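Local coordinates for putative diflavin flavoprotein A 3 (Synechocystis sp., PDB 6H0C), which probably passes electrons from NADH to oxygen, reducing it to water, with this chain forming the flavodiiron core of a longer protein, at residues C106-P109 with A110-L114; T149-P152 with R153-G156. All coordinates share one frame; numbering follows the deposited sequence.

Contact 1 of 2, residues C106-P109 with A110-L114; sequences CSNP and AAQNL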
loop_
_atom_site.group_PDB
_atom_site.type_symbol
_atom_site.label_atom_id
_atom_site.label_comp_id
_atom_site.label_asym_id
_atom_site.label_seq_id
_atom_site.Cartn_x
_atom_site.Cartn_y
_atom_site.Cartn_z
ATOM N N CYS A 106 -16.494 -1.807 1.838
ATOM C CA CYS A 106 -15.237 -1.292 1.296
ATOM C C CYS A 106 -15.416 -0.007 0.485
ATOM O O CYS A 106 -16.532 0.451 0.265
ATOM C CB CYS A 106 -14.567 -2.366 0.428
ATOM S SG CYS A 106 -15.486 -2.780 -1.080
ATOM N N SER A 107 -14.308 0.567 0.036
ATOM C CA SER A 107 -14.363 1.782 -0.760
ATOM C C SER A 107 -14.767 1.471 -2.195
ATOM O O SER A 107 -14.826 0.310 -2.610
ATOM C CB SER A 107 -13.014 2.493 -0.751
ATOM O OG SER A 107 -12.122 1.845 -1.641
ATOM N N ASN A 108 -15.039 2.517 -2.959
ATOM C CA ASN A 108 -15.470 2.324 -4.331
ATOM C C ASN A 108 -14.374 1.737 -5.218
ATOM O O ASN A 108 -14.638 0.805 -5.986
ATOM C CB ASN A 108 -15.969 3.635 -4.922
ATOM C CG ASN A 108 -16.616 3.437 -6.262
ATOM O OD1 ASN A 108 -17.731 2.930 -6.344
ATOM N ND2 ASN A 108 -15.915 3.812 -7.327
ATOM N N PRO A 109 -13.139 2.276 -5.125
ATOM C CA PRO A 109 -12.050 1.663 -5.901
ATOM C C PRO A 109 -11.809 0.198 -5.497
ATOM O O PRO A 109 -11.537 -0.637 -6.365
ATOM C CB PRO A 109 -10.836 2.545 -5.569
ATOM C CG PRO A 109 -11.431 3.864 -5.177
ATOM C CD PRO A 109 -12.703 3.508 -4.445
ATOM N N ALA A 110 -11.924 -0.107 -4.203
ATOM C CA ALA A 110 -11.760 -1.476 -3.724
ATOM C C ALA A 110 -12.852 -2.378 -4.292
ATOM O O ALA A 110 -12.589 -3.514 -4.679
ATOM C CB ALA A 110 -11.766 -1.518 -2.193
ATOM N N ALA A 111 -14.079 -1.869 -4.341
ATOM C CA ALA A 111 -15.196 -2.624 -4.895
ATOM C C ALA A 111 -14.947 -2.982 -6.361
ATOM O O ALA A 111 -15.171 -4.123 -6.779
ATOM C CB ALA A 111 -16.491 -1.837 -4.753
ATOM N N GLN A 112 -14.481 -2.005 -7.137
ATOM C CA GLN A 112 -14.150 -2.236 -8.541
ATOM C C GLN A 112 -13.059 -3.293 -8.683
ATOM O O GLN A 112 -13.150 -4.189 -9.524
ATOM C CB GLN A 112 -13.711 -0.933 -9.202
ATOM C CG GLN A 112 -14.806 0.101 -9.273
ATOM C CD GLN A 112 -14.283 1.490 -9.550
ATOM O OE1 GLN A 112 -13.075 1.722 -9.564
ATOM N NE2 GLN A 112 -15.195 2.429 -9.763
ATOM N N ASN A 113 -12.030 -3.181 -7.846
ATOM C CA ASN A 113 -10.939 -4.151 -7.809
ATOM C C ASN A 113 -11.457 -5.565 -7.496
ATOM O O ASN A 113 -11.210 -6.527 -8.241
ATOM C CB ASN A 113 -9.900 -3.703 -6.772
ATOM C CG ASN A 113 -8.601 -4.477 -6.865
ATOM O OD1 ASN A 113 -8.390 -5.254 -7.802
ATOM N ND2 ASN A 113 -7.714 -4.261 -5.895
ATOM N N LEU A 114 -12.205 -5.664 -6.400
ATOM C CA LEU A 114 -12.729 -6.930 -5.901
ATOM C C LEU A 114 -13.637 -7.629 -6.915
ATOM O O LEU A 114 -13.647 -8.856 -7.011
ATOM C CB LEU A 114 -13.486 -6.685 -4.598
ATOM C CG LEU A 114 -13.708 -7.851 -3.640
ATOM C CD1 LEU A 114 -12.391 -8.487 -3.261
ATOM C CD2 LEU A 114 -14.445 -7.360 -2.404
#
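Ser107, Asn108 and Pro109 accept, through their carbonyls, the backbone N-H groups of Ala111, Gln112 and Asn113, so the first turn of helix 108-117 is laid down by consecutive i to i+4 bonds. The first of these is 2.9 Å from Ser107 O to Ala111 N. The bond from Asn108 O to Gln112 N is 3.0 Å. Ser107 is the N-cap. Its OG accepts from Ala110 N at 3.2 Å, and the bond is nearly straight, with 161° at the hydrogen. The hydroxyl lies between the backbone N and the carbonyl carbon (chi1 78°), which turns it back over the start of the helix. There Ser107 OG also rests against Ala110 CB, at 3.4 Å. The same OG is hydrogen-bonded to Gly156 O, so this buried hydroxyl has partners on both the helix and a neighbouring loop. Cys106, at the end of the strand, points toward the helix and packs on the first turn at Ala110 and Ala111. Cys106 CB meets Ala110 CB at 3.9 Å, and Cys106 SG lies as far from Ala111 CB. Ile127 touches both Cys106 and Ala111. On the exposed side, the side chains of Asn108 and Gln112 come together one turn apart. Pro109 follows the cap, in the first turn, where its lack of an N-H costs no helix bond. The whole is a capped strand-to-helix junction in the beta-alpha-beta unit 103-106, 108-117, 127-129 of the metallo-beta-lactamase-like domain.

Contact 2 of 2, residues T149-P152 with R153-G156; sequences TPSP and RYPG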
loop_
_atom_site.group_PDB
_atom_site.type_symbol
_atom_site.label_atom_id
_atom_site.label_comp_id
_atom_site.label_asym_id
_atom_site.label_seq_id
_atom_site.Cartn_x
_atom_site.Cartn_y
_atom_site.Cartn_z
ATOM N N THR A 149 -8.941 6.881 2.040
ATOM C CA THR A 149 -7.624 7.498 2.090
ATOM C C THR A 149 -6.751 6.927 0.976
ATOM O O THR A 149 -5.753 6.250 1.234
ATOM C CB THR A 149 -6.946 7.293 3.465
ATOM O OG1 THR A 149 -6.943 5.901 3.802
ATOM C CG2 THR A 149 -7.692 8.065 4.552
ATOM N N PRO A 150 -7.132 7.197 -0.276
ATOM C CA PRO A 150 -6.473 6.600 -1.437
ATOM C C PRO A 150 -5.018 7.016 -1.590
ATOM O O PRO A 150 -4.660 8.161 -1.301
ATOM C CB PRO A 150 -7.300 7.130 -2.615
ATOM C CG PRO A 150 -7.873 8.420 -2.116
ATOM C CD PRO A 150 -8.214 8.111 -0.678
ATOM N N SER A 151 -4.199 6.074 -2.046
ATOM C CA SER A 151 -2.844 6.355 -2.503
ATOM C C SER A 151 -2.604 5.531 -3.771
ATOM O O SER A 151 -3.414 4.669 -4.105
ATOM C CB SER A 151 -1.810 6.023 -1.429
ATOM O OG SER A 151 -1.801 4.635 -1.147
ATOM N N PRO A 152 -1.508 5.808 -4.493
ATOM C CA PRO A 152 -1.239 5.046 -5.722
ATOM C C PRO A 152 -1.162 3.546 -5.461
ATOM O O PRO A 152 -1.722 2.744 -6.213
ATOM C CB PRO A 152 0.112 5.604 -6.188
ATOM C CG PRO A 152 0.088 7.028 -5.697
ATOM C CD PRO A 152 -0.596 6.960 -4.342
ATOM N N ARG A 153 -0.495 3.171 -4.381
ATOM C CA ARG A 153 -0.317 1.760 -4.090
ATOM C C ARG A 153 -1.572 1.129 -3.483
ATOM O O ARG A 153 -1.808 -0.076 -3.628
ATOM C CB ARG A 153 0.878 1.562 -3.161
ATOM C CG ARG A 153 1.251 0.110 -3.011
ATOM C CD ARG A 153 2.564 -0.079 -2.306
ATOM N NE ARG A 153 2.721 -1.480 -1.954
ATOM C CZ ARG A 153 3.675 -1.938 -1.159
ATOM N NH1 ARG A 153 3.738 -3.230 -0.883
ATOM N NH2 ARG A 153 4.562 -1.098 -0.643
ATOM N N TYR A 154 -2.376 1.941 -2.802
ATOM C CA TYR A 154 -3.619 1.452 -2.202
ATOM C C TYR A 154 -4.784 2.329 -2.613
ATOM O O TYR A 154 -5.299 3.113 -1.813
ATOM C CB TYR A 154 -3.493 1.390 -0.678
ATOM C CG TYR A 154 -2.371 0.476 -0.277
ATOM C CD1 TYR A 154 -2.497 -0.903 -0.424
ATOM C CD2 TYR A 154 -1.163 0.986 0.187
ATOM C CE1 TYR A 154 -1.456 -1.754 -0.088
ATOM C CE2 TYR A 154 -0.109 0.138 0.520
ATOM C CZ TYR A 154 -0.267 -1.230 0.386
ATOM O OH TYR A 154 0.756 -2.082 0.721
ATOM N N PRO A 155 -5.209 2.195 -3.873
ATOM C CA PRO A 155 -6.260 3.061 -4.413
ATOM C C PRO A 155 -7.580 2.895 -3.666
ATOM O O PRO A 155 -8.378 3.842 -3.590
ATOM C CB PRO A 155 -6.390 2.592 -5.864
ATOM C CG PRO A 155 -5.080 1.937 -6.171
ATOM C CD PRO A 155 -4.681 1.267 -4.888
ATOM N N GLY A 156 -7.807 1.710 -3.110
ATOM C CA GLY A 156 -9.064 1.449 -2.434
ATOM C C GLY A 156 -8.981 1.607 -0.934
ATOM O O GLY A 156 -9.874 1.164 -0.212
#
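Ser151 and Tyr154 grip each other across a tight turn. Ser151 N donates to Tyr154 O at 3.2 Å, from above the carbonyl plane. In return Tyr154 N donates to Ser151 OG, also at 3.2 Å, with a bend to 144° at the hydrogen. Ser151 OG reaches that N-H because it sits between its own backbone N and carbonyl carbon (chi1 64°). Pro152 and Arg153 fill the corner with near-helical backbone angles. The result resembles a helix N-cap, although no regular helix follows. The Tyr154 side chain starts beside the serine, with CB 3.7 Å from Ser151 OG. Further out, Tyr154 CD2 brings the ring edge to within 3.9 Å of Ser151 OG, which lies near the ring plane. One face of the Tyr154 ring carries Arg153 CG, 3.8 Å above the plane and toward the rim. The ring also packs edge-to-face with His83. At the tip, OH lies over a face of the Arg153 guanidinium. Both residues hydrogen-bond a citrate, probably from the crystallisation liquor, and Arg153 also forms a salt bridge with Glu30. Pro155 CG rests against Pro152 O at 3.5 Å. The turn belongs to the loop between strands 143-148 and 158-162. Pro152 touches helix 207-217 on one hand, and Tyr262 of strand 257-262 in the flavodoxin-like domain on the other.

Overall arrangement
Following the chain from the N terminus, contact 1 comes first. It turns strand 103-106 of the seven-stranded sheet into helix 108-117. The chain then passes through strand 127-129 and enters the second sheet of the same metallo-hydrolase region. Contact 2 turns the loop that joins strands 143-148 and 158-162 there. The two contacts follow in series and neither nest nor cross. The centres of contact 1 and contact 2 are about 11 Å apart, and the two touch. Pro109 CB packs on Pro155 O at 3.4 Å, and Gly156 lies against the start of the helix. Together they tie the two sheets, while contact 2 also borders the flavodoxin-like domain through Asn291 and Thr294.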